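Guanine deaminase (Escherichia coli, PDB 6OHB) catalyses the zinc-dependent hydrolytic deamination of guanine to xanthine and ammonia, a step of purine degradation. Local coordinates at residues L354-A359 and D411-M416; T396-L401 and M417-D422. All blocks are in the same frame, centred on the assembly; numbering follows the deposited sequence.

Contact 1: L354-A359 and D411-M416; sequences LSAYEA and DKLFVM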
ATOM      1  N   LEU A 354      -8.257  11.110  -8.537  1.00 42.21           N
ATOM      2  CA  LEU A 354      -6.911  11.343  -9.047  1.00 45.75           C
ATOM      3  C   LEU A 354      -6.736  10.540 -10.332  1.00 50.12           C
ATOM      4  O   LEU A 354      -6.700   9.304 -10.310  1.00 51.08           O
ATOM      5  CB  LEU A 354      -5.866  10.958  -8.005  1.00 39.23           C
ATOM      6  CG  LEU A 354      -4.408  11.151  -8.412  1.00 46.06           C
ATOM      7  CD1 LEU A 354      -4.076  12.636  -8.485  1.00 45.48           C
ATOM      8  CD2 LEU A 354      -3.472  10.430  -7.450  1.00 41.38           C
ATOM      9  N   SER A 355      -6.629  11.250 -11.449  1.00 38.96           N
ATOM     10  CA  SER A 355      -6.460  10.623 -12.749  1.00 42.34           C
ATOM     11  C   SER A 355      -5.080   9.988 -12.898  1.00 40.32           C
ATOM     12  O   SER A 355      -4.099  10.415 -12.279  1.00 38.43           O
ATOM     13  CB  SER A 355      -6.672  11.673 -13.846  1.00 43.00           C
ATOM     14  OG  SER A 355      -5.882  11.410 -14.994  1.00 50.89           O
ATOM     15  N   ALA A 356      -5.006   8.974 -13.768  1.00 35.58           N
ATOM     16  CA  ALA A 356      -3.717   8.358 -14.065  1.00 42.75           C
ATOM     17  C   ALA A 356      -2.774   9.373 -14.693  1.00 43.27           C
ATOM     18  O   ALA A 356      -1.576   9.402 -14.383  1.00 42.31           O
ATOM     19  CB  ALA A 356      -3.911   7.155 -14.989  1.00 46.85           C
ATOM     20  N   TYR A 357      -3.307  10.223 -15.572  1.00 44.87           N
ATOM     21  CA  TYR A 357      -2.506  11.294 -16.153  1.00 44.70           C
ATOM     22  C   TYR A 357      -2.012  12.257 -15.081  1.00 41.10           C
ATOM     23  O   TYR A 357      -0.844  12.660 -15.091  1.00 43.04           O
ATOM     24  CB  TYR A 357      -3.318  12.027 -17.221  1.00 46.27           C
ATOM     25  CG  TYR A 357      -3.556  11.191 -18.461  1.00 50.28           C
ATOM     26  CD1 TYR A 357      -2.862  10.003 -18.661  1.00 56.02           C
ATOM     27  CD2 TYR A 357      -4.478  11.579 -19.421  1.00 53.31           C
ATOM     28  CE1 TYR A 357      -3.075   9.231 -19.784  1.00 55.74           C
ATOM     29  CE2 TYR A 357      -4.698  10.809 -20.550  1.00 55.67           C
ATOM     30  CZ  TYR A 357      -3.989   9.639 -20.728  1.00 59.19           C
ATOM     31  OH  TYR A 357      -4.204   8.864 -21.846  1.00 66.33           O
ATOM     32  N   GLU A 358      -2.885  12.633 -14.142  1.00 35.58           N
ATOM     33  CA  GLU A 358      -2.475  13.552 -13.080  1.00 40.34           C
ATOM     34  C   GLU A 358      -1.407  12.933 -12.185  1.00 42.24           C
ATOM     35  O   GLU A 358      -0.446  13.609 -11.796  1.00 41.77           O
ATOM     36  CB  GLU A 358      -3.686  13.978 -12.250  1.00 39.04           C
ATOM     37  CG  GLU A 358      -3.403  15.133 -11.302  1.00 39.74           C
ATOM     38  CD  GLU A 358      -4.615  15.515 -10.469  1.00 43.80           C
ATOM     39  OE1 GLU A 358      -5.723  15.012 -10.753  1.00 42.48           O
ATOM     40  OE2 GLU A 358      -4.460  16.331  -9.539  1.00 49.39           O
ATOM     41  N   ALA A 359      -1.564  11.654 -11.836  1.00 39.93           N
ATOM     42  CA  ALA A 359      -0.575  10.980 -11.001  1.00 38.71           C
ATOM     43  C   ALA A 359       0.773  10.901 -11.705  1.00 37.20           C
ATOM     44  O   ALA A 359       1.820  11.220 -11.121  1.00 34.60           O
ATOM     45  CB  ALA A 359      -1.077   9.582 -10.630  1.00 36.26           C
ATOM     46  N   ASP A 411      -5.750   3.168 -18.187  1.00 49.62           N
ATOM     47  CA  ASP A 411      -5.881   1.899 -17.485  1.00 49.85           C
ATOM     48  C   ASP A 411      -4.516   1.280 -17.206  1.00 49.18           C
ATOM     49  O   ASP A 411      -4.280   0.747 -16.116  1.00 44.82           O
ATOM     50  CB  ASP A 411      -6.757   0.943 -18.295  1.00 52.80           C
ATOM     51  CG  ASP A 411      -8.242   1.137 -18.028  1.00 59.28           C
ATOM     52  OD1 ASP A 411      -8.592   1.992 -17.190  1.00 57.61           O
ATOM     53  OD2 ASP A 411      -9.058   0.424 -18.651  1.00 66.92           O
ATOM     54  N   LYS A 412      -3.604   1.336 -18.182  1.00 45.65           N
ATOM     55  CA  LYS A 412      -2.270   0.771 -17.982  1.00 45.23           C
ATOM     56  C   LYS A 412      -1.486   1.552 -16.928  1.00 40.69           C
ATOM     57  O   LYS A 412      -0.820   0.957 -16.067  1.00 46.17           O
ATOM     58  CB  LYS A 412      -1.531   0.713 -19.319  1.00 49.61           C
ATOM     59  CG  LYS A 412      -2.240  -0.170 -20.353  1.00 53.57           C
ATOM     60  CD  LYS A 412      -1.542  -0.166 -21.706  1.00 53.60           C
ATOM     61  CE  LYS A 412      -2.298  -1.013 -22.735  1.00 56.97           C
ATOM     62  NZ  LYS A 412      -2.258  -2.483 -22.455  1.00 49.79           N
ATOM     63  N   LEU A 413      -1.571   2.886 -16.965  1.00 43.24           N
ATOM     64  CA  LEU A 413      -0.935   3.692 -15.925  1.00 36.67           C
ATOM     65  C   LEU A 413      -1.530   3.388 -14.554  1.00 50.38           C
ATOM     66  O   LEU A 413      -0.809   3.340 -13.550  1.00 48.05           O
ATOM     67  CB  LEU A 413      -1.078   5.179 -16.248  1.00 49.78           C
ATOM     68  CG  LEU A 413      -0.220   5.759 -17.376  1.00 48.18           C
ATOM     69  CD1 LEU A 413      -0.527   7.236 -17.560  1.00 46.17           C
ATOM     70  CD2 LEU A 413       1.260   5.553 -17.078  1.00 49.99           C
ATOM     71  N   PHE A 414      -2.846   3.174 -14.494  1.00 45.86           N
ATOM     72  CA  PHE A 414      -3.496   2.856 -13.229  1.00 45.93           C
ATOM     73  C   PHE A 414      -3.032   1.503 -12.699  1.00 45.54           C
ATOM     74  O   PHE A 414      -2.819   1.344 -11.491  1.00 46.63           O
ATOM     75  CB  PHE A 414      -5.015   2.887 -13.411  1.00 49.71           C
ATOM     76  CG  PHE A 414      -5.781   2.828 -12.124  1.00 54.56           C
ATOM     77  CD1 PHE A 414      -5.893   3.950 -11.320  1.00 53.08           C
ATOM     78  CD2 PHE A 414      -6.396   1.650 -11.720  1.00 54.61           C
ATOM     79  CE1 PHE A 414      -6.599   3.904 -10.129  1.00 57.74           C
ATOM     80  CE2 PHE A 414      -7.104   1.593 -10.529  1.00 61.19           C
ATOM     81  CZ  PHE A 414      -7.208   2.722  -9.732  1.00 61.54           C
ATOM     82  N   VAL A 415      -2.890   0.515 -13.588  1.00 48.20           N
ATOM     83  CA  VAL A 415      -2.376  -0.792 -13.183  1.00 45.35           C
ATOM     84  C   VAL A 415      -0.989  -0.637 -12.580  1.00 48.14           C
ATOM     85  O   VAL A 415      -0.688  -1.166 -11.499  1.00 51.16           O
ATOM     86  CB  VAL A 415      -2.352  -1.753 -14.387  1.00 43.22           C
ATOM     87  CG1 VAL A 415      -1.494  -2.984 -14.087  1.00 35.54           C
ATOM     88  CG2 VAL A 415      -3.755  -2.148 -14.794  1.00 40.01           C
ATOM     89  N   MET A 416      -0.132   0.119 -13.266  1.00 45.45           N
ATOM     90  CA  MET A 416       1.213   0.371 -12.758  1.00 46.28           C
ATOM     91  C   MET A 416       1.171   1.062 -11.396  1.00 52.40           C
ATOM     92  O   MET A 416       1.970   0.749 -10.504  1.00 46.61           O
ATOM     93  CB  MET A 416       1.973   1.211 -13.772  1.00 43.76           C
ATOM     94  CG  MET A 416       3.468   1.197 -13.639  1.00 56.95           C
ATOM     95  SD  MET A 416       4.144   1.802 -15.190  1.00 64.56           S
ATOM     96  CE  MET A 416       3.631   3.517 -15.104  1.00 36.41           C
TER
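Tyr357 and Leu413 meet because each turns CG anti to its own carbonyl carbon, with chi1 at -70° for the tyrosine and -74° for the leucine. CB of Tyr357 points away from helix 409-419, yet this torsion swings the ring back until CD1 lies 3.8 Å from CD1 of Leu413. The methyl arrives at the rim of the ring, near its plane, and CE1 of Tyr357 is almost as near to it, at 3.9 Å. The two side chains cross at about a right angle, so the leucine meets the aromatic edge through one branch instead of lying over the face.

Closer to the backbones, the close approach is consistent with a small residue at this position. Ala356 directs its methyl toward the other helix, where CB comes 3.7 Å from Leu413 CB and 4.2 Å from the backbone N of Phe414. With so little side chain between them, the helices approach to 5.6 Å between the CA atoms of Ala356 and Phe414. In the amidohydrolase fold a (beta/alpha)8 barrel is followed in sequence by further helices, and this contact joins two of them, 356-363 and 409-419, after the eighth barrel strand, 321-324. The first of the pair begins right here: Ser355 is its N-cap, with OG accepting weakly from Tyr357 N and, at 3.3 Å, from Glu358 N. That places Ala356 and Tyr357 in the opening turn of the helix.

The Phe414 side chain lies to one side of this contact, its ring edge-to-face with Tyr344 of helix 336-349. The Tyr357 side chain also touches Ile28 and Ala29, while Phe414 and Val415 reach Gly92 and Val91 of the second subunit.

Contact 2: T396-L401 and M417-D422; sequences TPLQQL and MTLGDD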
ATOM      1  N   THR A 396       4.847  -8.851 -12.557  1.00 39.34           N
ATOM      2  CA  THR A 396       4.319  -9.955 -11.770  1.00 43.02           C
ATOM      3  C   THR A 396       3.126 -10.538 -12.508  1.00 40.58           C
ATOM      4  O   THR A 396       2.503  -9.847 -13.318  1.00 38.30           O
ATOM      5  CB  THR A 396       3.875  -9.516 -10.363  1.00 37.83           C
ATOM      6  OG1 THR A 396       2.665  -8.754 -10.462  1.00 43.65           O
ATOM      7  CG2 THR A 396       4.945  -8.683  -9.675  1.00 38.19           C
ATOM      8  N   PRO A 397       2.822 -11.824 -12.293  1.00 47.55           N
ATOM      9  CA  PRO A 397       1.689 -12.437 -13.016  1.00 39.91           C
ATOM     10  C   PRO A 397       0.393 -11.645 -12.906  1.00 37.35           C
ATOM     11  O   PRO A 397      -0.321 -11.493 -13.904  1.00 34.28           O
ATOM     12  CB  PRO A 397       1.578 -13.822 -12.360  1.00 37.30           C
ATOM     13  CG  PRO A 397       2.982 -14.125 -11.927  1.00 41.49           C
ATOM     14  CD  PRO A 397       3.564 -12.809 -11.483  1.00 37.85           C
ATOM     15  N   LEU A 398       0.069 -11.129 -11.716  1.00 37.72           N
ATOM     16  CA  LEU A 398      -1.141 -10.324 -11.565  1.00 34.82           C
ATOM     17  C   LEU A 398      -1.043  -9.031 -12.365  1.00 32.66           C
ATOM     18  O   LEU A 398      -2.029  -8.598 -12.977  1.00 35.82           O
ATOM     19  CB  LEU A 398      -1.395 -10.023 -10.091  1.00 35.92           C
ATOM     20  CG  LEU A 398      -2.662  -9.233  -9.750  1.00 38.26           C
ATOM     21  CD1 LEU A 398      -3.903 -10.027 -10.116  1.00 32.09           C
ATOM     22  CD2 LEU A 398      -2.678  -8.874  -8.272  1.00 38.84           C
ATOM     23  N   GLN A 399       0.129  -8.392 -12.351  1.00 33.53           N
ATOM     24  CA  GLN A 399       0.322  -7.196 -13.165  1.00 41.38           C
ATOM     25  C   GLN A 399       0.154  -7.519 -14.637  1.00 38.46           C
ATOM     26  O   GLN A 399      -0.478  -6.761 -15.376  1.00 37.71           O
ATOM     27  CB  GLN A 399       1.701  -6.587 -12.922  1.00 40.27           C
ATOM     28  CG  GLN A 399       1.714  -5.438 -11.940  1.00 49.40           C
ATOM     29  CD  GLN A 399       3.122  -4.948 -11.647  1.00 57.26           C
ATOM     30  OE1 GLN A 399       3.902  -5.633 -10.983  1.00 55.12           O
ATOM     31  NE2 GLN A 399       3.456  -3.759 -12.149  1.00 61.35           N
ATOM     32  N   GLN A 400       0.717  -8.641 -15.086  1.00 35.91           N
ATOM     33  CA  GLN A 400       0.578  -9.017 -16.485  1.00 33.76           C
ATOM     34  C   GLN A 400      -0.889  -9.201 -16.849  1.00 40.62           C
ATOM     35  O   GLN A 400      -1.351  -8.712 -17.888  1.00 36.52           O
ATOM     36  CB  GLN A 400       1.366 -10.296 -16.759  1.00 37.97           C
ATOM     37  CG  GLN A 400       1.052 -10.953 -18.095  1.00 35.62           C
ATOM     38  CD  GLN A 400       1.909 -10.412 -19.218  1.00 45.54           C
ATOM     39  OE1 GLN A 400       3.139 -10.445 -19.150  1.00 45.59           O
ATOM     40  NE2 GLN A 400       1.267  -9.918 -20.265  1.00 45.11           N
ATOM     41  N   LEU A 401      -1.646  -9.890 -15.991  1.00 32.30           N
ATOM     42  CA  LEU A 401      -3.053 -10.141 -16.294  1.00 38.28           C
ATOM     43  C   LEU A 401      -3.849  -8.837 -16.363  1.00 40.51           C
ATOM     44  O   LEU A 401      -4.593  -8.597 -17.329  1.00 40.42           O
ATOM     45  CB  LEU A 401      -3.637 -11.106 -15.258  1.00 37.23           C
ATOM     46  CG  LEU A 401      -5.154 -11.245 -15.130  1.00 38.23           C
ATOM     47  CD1 LEU A 401      -5.692 -12.162 -16.216  1.00 44.87           C
ATOM     48  CD2 LEU A 401      -5.511 -11.804 -13.763  1.00 39.71           C
ATOM     49  N   MET A 417       0.236   1.996 -11.215  1.00 48.51           N
ATOM     50  CA  MET A 417       0.184   2.767  -9.977  1.00 43.37           C
ATOM     51  C   MET A 417      -0.290   1.915  -8.808  1.00 48.80           C
ATOM     52  O   MET A 417       0.229   2.031  -7.692  1.00 41.94           O
ATOM     53  CB  MET A 417      -0.743   3.965 -10.156  1.00 44.53           C
ATOM     54  CG  MET A 417      -0.766   4.927  -8.994  1.00 49.75           C
ATOM     55  SD  MET A 417      -2.101   6.125  -9.183  1.00 53.22           S
ATOM     56  CE  MET A 417      -3.514   5.082  -8.830  1.00 47.83           C
ATOM     57  N   THR A 418      -1.273   1.055  -9.038  1.00 45.55           N
ATOM     58  CA  THR A 418      -1.867   0.329  -7.926  1.00 48.21           C
ATOM     59  C   THR A 418      -1.128  -0.959  -7.606  1.00 54.28           C
ATOM     60  O   THR A 418      -1.183  -1.419  -6.459  1.00 53.28           O
ATOM     61  CB  THR A 418      -3.338   0.014  -8.214  1.00 53.13           C
ATOM     62  OG1 THR A 418      -3.446  -0.757  -9.419  1.00 49.04           O
ATOM     63  CG2 THR A 418      -4.144   1.305  -8.353  1.00 46.72           C
ATOM     64  N   LEU A 419      -0.434  -1.552  -8.578  1.00 50.20           N
ATOM     65  CA  LEU A 419       0.244  -2.822  -8.361  1.00 47.09           C
ATOM     66  C   LEU A 419       1.755  -2.719  -8.421  1.00 49.43           C
ATOM     67  O   LEU A 419       2.438  -3.716  -8.165  1.00 53.17           O
ATOM     68  CB  LEU A 419      -0.223  -3.849  -9.396  1.00 52.99           C
ATOM     69  CG  LEU A 419      -1.373  -4.778  -9.027  1.00 58.25           C
ATOM     70  CD1 LEU A 419      -2.464  -4.023  -8.280  1.00 54.38           C
ATOM     71  CD2 LEU A 419      -1.915  -5.399 -10.302  1.00 43.75           C
ATOM     72  N   GLY A 420       2.296  -1.549  -8.745  1.00 52.28           N
ATOM     73  CA  GLY A 420       3.719  -1.421  -8.998  1.00 51.22           C
ATOM     74  C   GLY A 420       4.512  -1.233  -7.717  1.00 44.48           C
ATOM     75  O   GLY A 420       4.069  -0.570  -6.784  1.00 49.33           O
ATOM     76  N   ASP A 421       5.697  -1.828  -7.695  1.00 42.36           N
ATOM     77  CA  ASP A 421       6.671  -1.614  -6.635  1.00 39.69           C
ATOM     78  C   ASP A 421       8.047  -1.599  -7.290  1.00 39.68           C
ATOM     79  O   ASP A 421       8.178  -1.402  -8.504  1.00 47.87           O
ATOM     80  CB  ASP A 421       6.509  -2.680  -5.532  1.00 43.02           C
ATOM     81  CG  ASP A 421       6.496  -4.106  -6.077  1.00 51.14           C
ATOM     82  OD1 ASP A 421       7.406  -4.472  -6.853  1.00 49.90           O
ATOM     83  OD2 ASP A 421       5.574  -4.871  -5.721  1.00 56.68           O
ATOM     84  N   ASP A 422       9.096  -1.829  -6.496  1.00 40.41           N
ATOM     85  CA  ASP A 422      10.454  -1.797  -7.032  1.00 41.70           C
ATOM     86  C   ASP A 422      10.683  -2.848  -8.118  1.00 44.44           C
ATOM     87  O   ASP A 422      11.587  -2.678  -8.945  1.00 40.32           O
ATOM     88  CB  ASP A 422      11.481  -1.938  -5.904  1.00 41.57           C
ATOM     89  CG  ASP A 422      11.177  -3.089  -4.966  1.00 51.50           C
ATOM     90  OD1 ASP A 422      10.132  -3.047  -4.280  1.00 52.54           O
ATOM     91  OD2 ASP A 422      11.999  -4.025  -4.898  1.00 49.16           O
TER
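Gln399 lays its aliphatic stem over Leu419, with CG 3.6 Å from Leu419 CB and 4.0 Å from Leu419 CD2. The two side chains slide past each other in opposite directions. Beyond CG the glutamine is extended (chi2 175°), which carries the amide past the leucine to the end of helix 409-419, where NE2 sits 3.9 Å from CA of Gly420, the residue at which the chain leaves helical geometry. Leu398 comes at the same leucine about perpendicularly, its CG 3.9 Å from Leu419 CD2.

Thr396, N-cap of helix 397-404, accepts from Gln399 N through OG1 (3.2 Å, N-H...O angle 160°) and gives a weak bond to Gln399 OE1. NE2 of the glutamine is bonded in turn to Ser424 OG. An alanine here would lack both stem and amide, and would probably leave Leu419 poorly covered and the Ser424 hydroxyl without this mate.

Across the two segments the contact is thus mainly apolar, with the Gln399 amide lying beside the backbone of Leu419 and Gly420; that amide is bonded to Ser424 and more weakly to Thr396, which is likely to restrain its rotation.

Contacts 1 and 2 illustrate how one helix can serve two neighbours in succession: helix 409-419 packs on helix 356-363 through its middle and on helix 397-404 at its C-terminal end. Their centres lie 13 Å apart, and they touch directly. Ala359 CB of contact 1 packs on Met417 SD of contact 2 at 3.9 Å, and Val415 CG1 lies 4.1 Å from the backbone O of Gln399. The segments alternate along the chain, with 396-401 falling between the two segments of contact 1. Both contacts also reach the second subunit. Both lie away from the zinc site of His82, His84, His237 and Asp327.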